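Local coordinates for DnaJ homolog subfamily C member 3 (PDB 3IEG), which acts as an endoplasmic reticulum co-chaperone in the unfolded protein response, binding misfolded proteins through its TPR domain, stimulating an Hsp70 ATPase and inhibiting the GCN2 kinase, at residues A73-Q76 against R77-L81; A138-T141 against F142-I146; T196-Q200 against L201-E205; K310-A313 against E314-I318. All coordinates share one frame; numbering follows the deposited sequence.

Interaction 1: residues A73-Q76 against R77-L81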
# COMPACT_ATOMS: atom_id res chain seq x y z
N ALA A 73 -20.62 -15.49 25.24
CA ALA A 73 -19.25 -15.04 25.05
C ALA A 73 -18.54 -15.82 23.96
O ALA A 73 -17.75 -15.26 23.21
CB ALA A 73 -18.48 -15.12 26.35
N ARG A 74 -18.83 -17.12 23.89
CA ARG A 74 -18.23 -17.96 22.87
C ARG A 74 -18.79 -17.62 21.50
O ARG A 74 -18.06 -17.58 20.52
CB ARG A 74 -18.42 -19.44 23.20
CG ARG A 74 -17.75 -20.36 22.19
CD ARG A 74 -17.85 -21.83 22.54
NE ARG A 74 -16.66 -22.29 23.26
CZ ARG A 74 -16.71 -22.83 24.46
NH1 ARG A 74 -17.87 -23.00 25.04
NH2 ARG A 74 -15.61 -23.22 25.07
N LEU A 75 -20.09 -17.34 21.43
CA LEU A 75 -20.65 -16.92 20.16
C LEU A 75 -19.92 -15.68 19.64
O LEU A 75 -19.55 -15.62 18.47
CB LEU A 75 -22.15 -16.67 20.27
CG LEU A 75 -22.83 -16.14 18.99
CD1 LEU A 75 -22.73 -17.13 17.84
CD2 LEU A 75 -24.28 -15.78 19.25
N GLN A 76 -19.69 -14.70 20.52
CA GLN A 76 -19.00 -13.47 20.15
C GLN A 76 -17.57 -13.71 19.65
O GLN A 76 -17.16 -13.14 18.65
CB GLN A 76 -19.02 -12.44 21.30
CG GLN A 76 -20.40 -11.85 21.65
CD GLN A 76 -21.18 -11.36 20.44
OE1 GLN A 76 -20.62 -10.77 19.52
NE2 GLN A 76 -22.48 -11.60 20.43
N ARG A 77 -16.83 -14.57 20.35
CA ARG A 77 -15.47 -14.91 19.91
C ARG A 77 -15.46 -15.57 18.54
O ARG A 77 -14.61 -15.27 17.71
CB ARG A 77 -14.76 -15.79 20.93
CG ARG A 77 -13.30 -16.00 20.57
CD ARG A 77 -12.53 -16.74 21.64
NE ARG A 77 -12.94 -18.13 21.70
CZ ARG A 77 -12.43 -19.00 22.54
NH1 ARG A 77 -11.48 -18.62 23.38
NH2 ARG A 77 -12.86 -20.24 22.54
N GLY A 78 -16.42 -16.46 18.31
CA GLY A 78 -16.62 -17.08 17.01
C GLY A 78 -16.76 -16.06 15.89
O GLY A 78 -16.17 -16.22 14.83
N HIS A 79 -17.52 -15.00 16.13
CA HIS A 79 -17.63 -13.92 15.15
C HIS A 79 -16.27 -13.30 14.82
O HIS A 79 -15.95 -13.09 13.64
CB HIS A 79 -18.61 -12.83 15.61
CG HIS A 79 -20.02 -13.30 15.73
ND1 HIS A 79 -20.63 -14.10 14.79
CD2 HIS A 79 -20.96 -13.07 16.69
CE1 HIS A 79 -21.87 -14.36 15.16
NE2 HIS A 79 -22.10 -13.74 16.31
N LEU A 80 -15.48 -13.00 15.84
CA LEU A 80 -14.21 -12.31 15.65
C LEU A 80 -13.24 -13.22 14.93
O LEU A 80 -12.56 -12.77 14.02
CB LEU A 80 -13.61 -11.78 16.97
CG LEU A 80 -14.45 -10.80 17.81
CD1 LEU A 80 -13.75 -10.41 19.12
CD2 LEU A 80 -14.81 -9.58 17.01
N LEU A 81 -13.18 -14.49 15.33
CA LEU A 81 -12.33 -15.49 14.66
C LEU A 81 -12.65 -15.64 13.18
O LEU A 81 -11.75 -15.64 12.34
CB LEU A 81 -12.42 -16.86 15.36
CG LEU A 81 -11.91 -16.94 16.81
CD1 LEU A 81 -12.44 -18.17 17.54
CD2 LEU A 81 -10.40 -16.86 16.87

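Interaction 2: residues A138-T141 against F142-I146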
# COMPACT_ATOMS: atom_id res chain seq x y z
N ALA A 138 -6.99 -16.85 -11.17
CA ALA A 138 -7.98 -17.69 -10.50
C ALA A 138 -7.92 -17.45 -9.00
O ALA A 138 -8.95 -17.24 -8.37
CB ALA A 138 -7.75 -19.16 -10.81
N ALA A 139 -6.71 -17.46 -8.45
CA ALA A 139 -6.50 -17.17 -7.04
C ALA A 139 -7.13 -15.84 -6.59
O ALA A 139 -7.85 -15.82 -5.58
CB ALA A 139 -5.03 -17.22 -6.70
N ILE A 140 -6.90 -14.75 -7.34
CA ILE A 140 -7.45 -13.45 -6.91
C ILE A 140 -8.96 -13.54 -6.76
O ILE A 140 -9.51 -13.05 -5.76
CB ILE A 140 -7.02 -12.20 -7.77
CG1 ILE A 140 -7.90 -12.01 -9.01
CG2 ILE A 140 -5.51 -12.18 -8.11
CD1 ILE A 140 -8.81 -10.77 -8.93
N THR A 141 -9.62 -14.19 -7.72
CA THR A 141 -11.07 -14.35 -7.73
C THR A 141 -11.54 -14.91 -6.40
O THR A 141 -12.41 -14.33 -5.75
CB THR A 141 -11.53 -15.25 -8.88
OG1 THR A 141 -11.26 -14.59 -10.12
CG2 THR A 141 -13.03 -15.56 -8.79
N PHE A 142 -10.93 -16.01 -5.98
CA PHE A 142 -11.28 -16.66 -4.74
C PHE A 142 -10.94 -15.79 -3.55
O PHE A 142 -11.72 -15.68 -2.61
CB PHE A 142 -10.60 -18.02 -4.62
CG PHE A 142 -10.97 -18.99 -5.70
CD1 PHE A 142 -9.99 -19.54 -6.52
CD2 PHE A 142 -12.28 -19.39 -5.89
CE1 PHE A 142 -10.32 -20.46 -7.52
CE2 PHE A 142 -12.62 -20.31 -6.88
CZ PHE A 142 -11.64 -20.85 -7.70
N LEU A 143 -9.78 -15.15 -3.58
CA LEU A 143 -9.37 -14.31 -2.46
C LEU A 143 -10.27 -13.10 -2.33
O LEU A 143 -10.59 -12.68 -1.23
CB LEU A 143 -7.90 -13.90 -2.56
CG LEU A 143 -6.86 -15.03 -2.40
CD1 LEU A 143 -5.57 -14.62 -3.07
CD2 LEU A 143 -6.62 -15.41 -0.96
N ASP A 144 -10.71 -12.55 -3.46
CA ASP A 144 -11.67 -11.45 -3.44
C ASP A 144 -12.89 -11.83 -2.61
O ASP A 144 -13.29 -11.07 -1.72
CB ASP A 144 -12.10 -11.08 -4.86
CG ASP A 144 -11.08 -10.22 -5.59
OD1 ASP A 144 -10.24 -9.55 -4.93
OD2 ASP A 144 -11.13 -10.22 -6.83
N LYS A 145 -13.47 -12.99 -2.90
CA LYS A 145 -14.61 -13.51 -2.16
C LYS A 145 -14.30 -13.71 -0.68
O LYS A 145 -15.03 -13.22 0.18
CB LYS A 145 -15.14 -14.82 -2.77
CG LYS A 145 -16.54 -14.72 -3.41
CD LYS A 145 -16.47 -14.48 -4.93
CE LYS A 145 -16.56 -15.80 -5.72
NZ LYS A 145 -16.53 -15.56 -7.20
N ILE A 146 -13.22 -14.43 -0.37
CA ILE A 146 -12.86 -14.66 1.01
C ILE A 146 -12.71 -13.33 1.76
O ILE A 146 -13.31 -13.13 2.82
CB ILE A 146 -11.60 -15.53 1.16
CG1 ILE A 146 -11.80 -16.84 0.41
CG2 ILE A 146 -11.33 -15.85 2.62
CD1 ILE A 146 -10.51 -17.52 0.01

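Interaction 3: residues T196-Q200 against L201-E205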
# COMPACT_ATOMS: atom_id res chain seq x y z
N THR A 196 10.71 -2.40 -1.87
CA THR A 196 11.19 -3.08 -3.06
C THR A 196 10.33 -2.77 -4.28
O THR A 196 10.84 -2.51 -5.36
CB THR A 196 11.30 -4.60 -2.76
OG1 THR A 196 12.63 -4.88 -2.31
CG2 THR A 196 10.98 -5.49 -3.97
N LEU A 197 9.02 -2.78 -4.11
CA LEU A 197 8.12 -2.62 -5.24
C LEU A 197 8.19 -1.18 -5.76
O LEU A 197 8.19 -0.94 -6.97
CB LEU A 197 6.70 -3.05 -4.88
CG LEU A 197 6.42 -4.54 -4.67
CD1 LEU A 197 5.03 -4.74 -4.08
CD2 LEU A 197 6.59 -5.34 -5.95
N TYR A 198 8.25 -0.24 -4.83
CA TYR A 198 8.48 1.15 -5.18
C TYR A 198 9.79 1.28 -5.96
O TYR A 198 9.85 2.00 -6.97
CB TYR A 198 8.54 2.02 -3.94
CG TYR A 198 7.22 2.46 -3.37
CD1 TYR A 198 7.00 2.43 -1.99
CD2 TYR A 198 6.18 2.93 -4.19
CE1 TYR A 198 5.79 2.86 -1.45
CE2 TYR A 198 4.96 3.35 -3.65
CZ TYR A 198 4.78 3.30 -2.28
OH TYR A 198 3.60 3.72 -1.72
N TYR A 199 10.83 0.60 -5.49
CA TYR A 199 12.14 0.66 -6.13
C TYR A 199 12.02 0.26 -7.58
O TYR A 199 12.35 1.05 -8.46
CB TYR A 199 13.16 -0.22 -5.40
CG TYR A 199 14.60 -0.02 -5.84
CD1 TYR A 199 15.38 1.00 -5.29
CD2 TYR A 199 15.18 -0.86 -6.78
CE1 TYR A 199 16.71 1.18 -5.68
CE2 TYR A 199 16.51 -0.69 -7.17
CZ TYR A 199 17.27 0.33 -6.62
OH TYR A 199 18.58 0.50 -7.01
N GLN A 200 11.52 -0.96 -7.83
CA GLN A 200 11.31 -1.45 -9.19
C GLN A 200 10.45 -0.49 -9.99
O GLN A 200 10.63 -0.36 -11.20
CB GLN A 200 10.67 -2.84 -9.17
CG GLN A 200 11.65 -4.01 -9.06
CD GLN A 200 10.96 -5.37 -8.80
OE1 GLN A 200 9.90 -5.45 -8.15
NE2 GLN A 200 11.57 -6.45 -9.30
N LEU A 201 9.54 0.21 -9.32
CA LEU A 201 8.68 1.17 -10.01
C LEU A 201 9.39 2.46 -10.41
O LEU A 201 8.91 3.18 -11.28
CB LEU A 201 7.44 1.50 -9.18
CG LEU A 201 6.30 0.49 -9.33
CD1 LEU A 201 5.29 0.71 -8.21
CD2 LEU A 201 5.65 0.57 -10.72
N GLY A 202 10.52 2.74 -9.77
CA GLY A 202 11.21 4.00 -10.01
C GLY A 202 10.93 5.05 -8.95
O GLY A 202 11.53 6.11 -8.97
N ASP A 203 10.02 4.75 -8.03
CA ASP A 203 9.72 5.66 -6.92
C ASP A 203 10.76 5.58 -5.80
O ASP A 203 10.48 5.10 -4.69
CB ASP A 203 8.31 5.37 -6.37
CG ASP A 203 7.22 5.71 -7.35
OD1 ASP A 203 7.50 6.32 -8.40
OD2 ASP A 203 6.05 5.39 -7.07
N HIS A 204 11.95 6.07 -6.09
CA HIS A 204 13.07 6.00 -5.17
C HIS A 204 12.80 6.64 -3.82
O HIS A 204 13.25 6.13 -2.79
CB HIS A 204 14.35 6.55 -5.79
CG HIS A 204 14.19 7.89 -6.44
ND1 HIS A 204 14.38 9.07 -5.75
CD2 HIS A 204 13.88 8.24 -7.71
CE1 HIS A 204 14.17 10.09 -6.57
NE2 HIS A 204 13.89 9.61 -7.77
N GLU A 205 12.04 7.73 -3.81
CA GLU A 205 11.81 8.44 -2.56
C GLU A 205 10.92 7.68 -1.57
O GLU A 205 11.27 7.54 -0.40
CB GLU A 205 11.26 9.83 -2.82
CG GLU A 205 11.49 10.77 -1.66
CD GLU A 205 10.89 12.13 -1.88
OE1 GLU A 205 11.46 13.11 -1.34
OE2 GLU A 205 9.86 12.22 -2.59

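Interaction 4: residues K310-A313 against E314-I318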
# COMPACT_ATOMS: atom_id res chain seq x y z
N LYS A 310 9.71 18.73 -26.10
CA LYS A 310 9.99 20.15 -25.92
C LYS A 310 11.49 20.43 -25.99
O LYS A 310 11.91 21.40 -26.61
CB LYS A 310 9.45 20.65 -24.57
CG LYS A 310 7.93 20.86 -24.52
CD LYS A 310 7.38 20.86 -23.08
CE LYS A 310 7.92 22.02 -22.26
NZ LYS A 310 7.42 21.95 -20.86
N ASP A 311 12.27 19.56 -25.35
CA ASP A 311 13.72 19.76 -25.29
C ASP A 311 14.38 19.50 -26.64
O ASP A 311 15.30 20.24 -27.03
CB ASP A 311 14.35 18.95 -24.16
CG ASP A 311 14.01 19.50 -22.78
OD1 ASP A 311 13.67 20.69 -22.70
OD2 ASP A 311 14.07 18.76 -21.79
N ARG A 312 13.91 18.47 -27.36
CA ARG A 312 14.38 18.25 -28.73
C ARG A 312 13.97 19.42 -29.63
O ARG A 312 14.79 19.91 -30.41
CB ARG A 312 13.88 16.93 -29.32
CG ARG A 312 14.60 16.59 -30.63
CD ARG A 312 14.40 15.17 -31.07
NE ARG A 312 13.05 14.99 -31.58
CZ ARG A 312 12.58 13.86 -32.10
NH1 ARG A 312 13.35 12.77 -32.18
NH2 ARG A 312 11.32 13.81 -32.52
N ALA A 313 12.73 19.88 -29.50
CA ALA A 313 12.29 21.08 -30.19
C ALA A 313 13.28 22.21 -29.94
O ALA A 313 13.89 22.71 -30.87
CB ALA A 313 10.89 21.47 -29.74
N GLU A 314 13.46 22.60 -28.68
CA GLU A 314 14.40 23.67 -28.36
C GLU A 314 15.77 23.48 -29.03
O GLU A 314 16.39 24.45 -29.45
CB GLU A 314 14.54 23.86 -26.85
CG GLU A 314 13.58 24.89 -26.25
CD GLU A 314 13.79 25.11 -24.74
OE1 GLU A 314 14.96 25.27 -24.31
OE2 GLU A 314 12.78 25.13 -23.99
N ALA A 315 16.21 22.23 -29.16
CA ALA A 315 17.49 21.95 -29.81
C ALA A 315 17.44 22.13 -31.33
O ALA A 315 18.43 22.54 -31.93
CB ALA A 315 17.97 20.57 -29.46
N TYR A 316 16.29 21.83 -31.94
CA TYR A 316 16.11 22.02 -33.39
C TYR A 316 16.21 23.48 -33.81
O TYR A 316 16.71 23.77 -34.90
CB TYR A 316 14.77 21.45 -33.85
CG TYR A 316 14.79 19.96 -34.10
CD1 TYR A 316 13.68 19.17 -33.79
CD2 TYR A 316 15.91 19.33 -34.64
CE1 TYR A 316 13.68 17.81 -34.01
CE2 TYR A 316 15.93 17.96 -34.86
CZ TYR A 316 14.81 17.21 -34.55
OH TYR A 316 14.82 15.85 -34.76
N LEU A 317 15.72 24.37 -32.95
CA LEU A 317 15.74 25.81 -33.19
C LEU A 317 17.15 26.41 -33.23
O LEU A 317 17.41 27.31 -34.04
CB LEU A 317 14.89 26.53 -32.13
CG LEU A 317 13.38 26.32 -32.11
CD1 LEU A 317 12.77 26.97 -30.87
CD2 LEU A 317 12.73 26.87 -33.37
N ILE A 318 18.04 25.94 -32.36
CA ILE A 318 19.43 26.37 -32.44
C ILE A 318 19.96 25.95 -33.81
O ILE A 318 20.57 26.75 -34.52
CB ILE A 318 20.30 25.81 -31.28
CG1 ILE A 318 19.67 26.22 -29.93
CG2 ILE A 318 21.75 26.31 -31.38
CD1 ILE A 318 20.24 25.50 -28.70

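Interaction 1: residues A73-Q76 against R77-L81
Ala-73 offers its carbonyl O to Arg-77 N at 3.1 Å, opening a ladder of i-to-i+4 bonds within helix 71-84. One residue on, Arg-74 O takes the N-H of Gly-78 at 3.0 Å and 169°, the straightest rung. The Arg-74 and Arg-77 guanidinium groups leave the same flank of the helix, NE of Arg-74 lying 4.4 Å from NH2 of Arg-77. Both gather at the carboxylate of Asp-93 on helix 87-98: Arg-77 forms a salt bridge to it and Arg-74 a long, weak ion pair, while Arg-74 NH1 also bonds to Met-68 O. The two helices form the antiparallel hairpin of TPR 3, in which Gly-78 holds the small-residue position usual in the first helix of this motif. Leu-75 directs CG anti to its backbone N (chi1 177°), which sets that atom 3.7 Å from NE2 of His-79. Leu-75 O also lies over one face of the imidazole, 3.4 Å above its plane and toward the rim. Gln-76, its chain bent at chi2, brings OE1 in plane to the ring edge, 3.7 Å from CD2 of His-79; amide and ring planes differ by 58°. Gln-113 and Glu-109 of helix 104-132 take up the two ring nitrogens of His-79.

Interaction 2: residues A138-T141 against F142-I146
Ala-139 and Leu-143 form the tight, buried side of this single-helix contact, one turn apart on helix 136-149. Leu-143 N bonds to Ala-139 O at 2.9 Å, nearly along the C=O axis, and the Leu-143 side chain folds back over the same carbonyl, with CG 3.4 Å from Ala-139 O. The methyl CB of Ala-139 reaches CD1 of Leu-143 only at 4.5 Å, and Ala-139 also touches Cys-163 of helix 154-166. Facing that same helix, the CG1-CD1 arm of Ile-140, with CG1 between backbone N and carbonyl carbon (chi1 85°), brings CD1 to 3.2 Å from Asp-144 OD2, while Asp-144 OD1 makes a salt bridge to Arg-160. The Phe-142 ring, with CG beside its backbone N (chi1 -61°), leans back along the helix so that CD1 lies 3.1 Å from Ala-138 O, and its CE1 is 4.4 Å from Ala-138 CB. Leu-123 and Gln-126 of helix 104-132 also touch this ring.

Toward solvent the packing thins. Lys-145 doubles back until NZ is 3.8 Å from Thr-141 CG2, and the backbone bond from Lys-145 N to Thr-141 O is weak. Ala-139, close against helix 154-166, holds the position usually alanine in the second helix of a TPR, here TPR 4.

Interaction 3: residues T196-Q200 against L201-E205
Gly-202 N donates to Tyr-199 O at 2.8 Å, from above the carbonyl plane rather than along a lone pair, and closes the end of helix 188-201. Asp-203 N reaches back to Tyr-198 O at 3.0 Å in a weaker, more bent bond. The pair makes a Schellman motif, and the positive phi of Gly-202 (99°) turns the chain out of the helix. Leu-201 N keeps a helical bond to Leu-197 O at 2.9 Å, and its side chain lies back on that carbonyl, CG 3.3 Å from Leu-197 O.

Tyr-198 and Asp-203 meet across the turn. The tyrosine ring and the carboxylate are 37° apart, with OD2 of Asp-203 3.8 Å from CD2 of Tyr-198 and Asp-203 CB 3.9 Å from Tyr-198 CD2. With CG of Asp-203 anti to its carbonyl carbon (chi1 -67°), the carboxylate slants across toward CD2 of the ring.

Further out, Arg-171 of helix 170-181 holds Asp-203 OD2 in a salt bridge and, with Pro-170, packs against Leu-201. Tyr-199 points its ring the other way, its OH bonded to Glu-264 and Gln-230, while Tyr-199 O also accepts a hydrogen bond from Tyr-270 OH. Asp-203 stands at the N-cap position of helix 204-217, though its side chain makes no capping bond, and centres an inverse gamma turn. This is the tight glycine-containing turn between the two antiparallel helices of a TPR, here TPR 6.

Interaction 4: residues K310-A313 against E314-I318
Arg-312 and Tyr-316 make an i-to-i+4 side-chain contact along helix 306-318, the first helix of TPR 9 near the C-terminal end of the chain. The two side chains run alongside each other in the same direction. A chi1 of -168° swings Arg-312 CG to the side opposite its amide nitrogen, where it lies 3.7 Å from CE1 of Tyr-316. Farther along, past the bend at chi3, the phenol OH sits over one face of the guanidinium, displaced toward its rim and 3.7 Å from Arg-312 NE. Guanidinium and ring planes are turned 39° apart, so the groups are tilted and do not stack flat.

The guanidinium is held from outside the segment: NE forms a salt bridge to Asp-328, which the Tyr-316 side chain also touches, and NH1 bonds to Ser-296, which should fix the rotation of the group.

Beneath these side chains the backbone continues its helical ladder. Glu-314 N bonds to Lys-310 O at 2.9 Å and an almost straight 176°. Tyr-316 N meets Arg-312 O at 2.9 Å and adds a weak second bond to Ala-313 O at 2.8 Å, while Leu-317 N also bonds to Ala-313 O, at 3.2 Å. The short methyl of Ala-313 takes the small-residue position of the TPR helix.

Around the helix, Ala-313 and Tyr-316 pack on helix 322-333, Ala-315 and Arg-312 on helix 288-301, and Leu-317 on helix 340-357, while Glu-314 forms a salt bridge to Lys-284 of helix 268-284.

How the interactions relate
The four contacts come in series along the chain, each closed before the next begins, with none nested or crossed. Interactions 1, 2 and 4 run along one helix each and close no loop; interaction 3 alone spans a turn, joining helix 188-201 to helix 204-217. Interaction 1 belongs to TPR 3, interaction 2 to TPR 4, interaction 3 to TPR 6 and interaction 4 to TPR 9. Helix 104-132 connects the first two, touching side chains of both, while their centres stay about 25 Å apart. The centres of interactions 1 and 4 are about 69 Å apart, on opposite sides of the chain's centre, which reflects the elongated, all-helical TPR array.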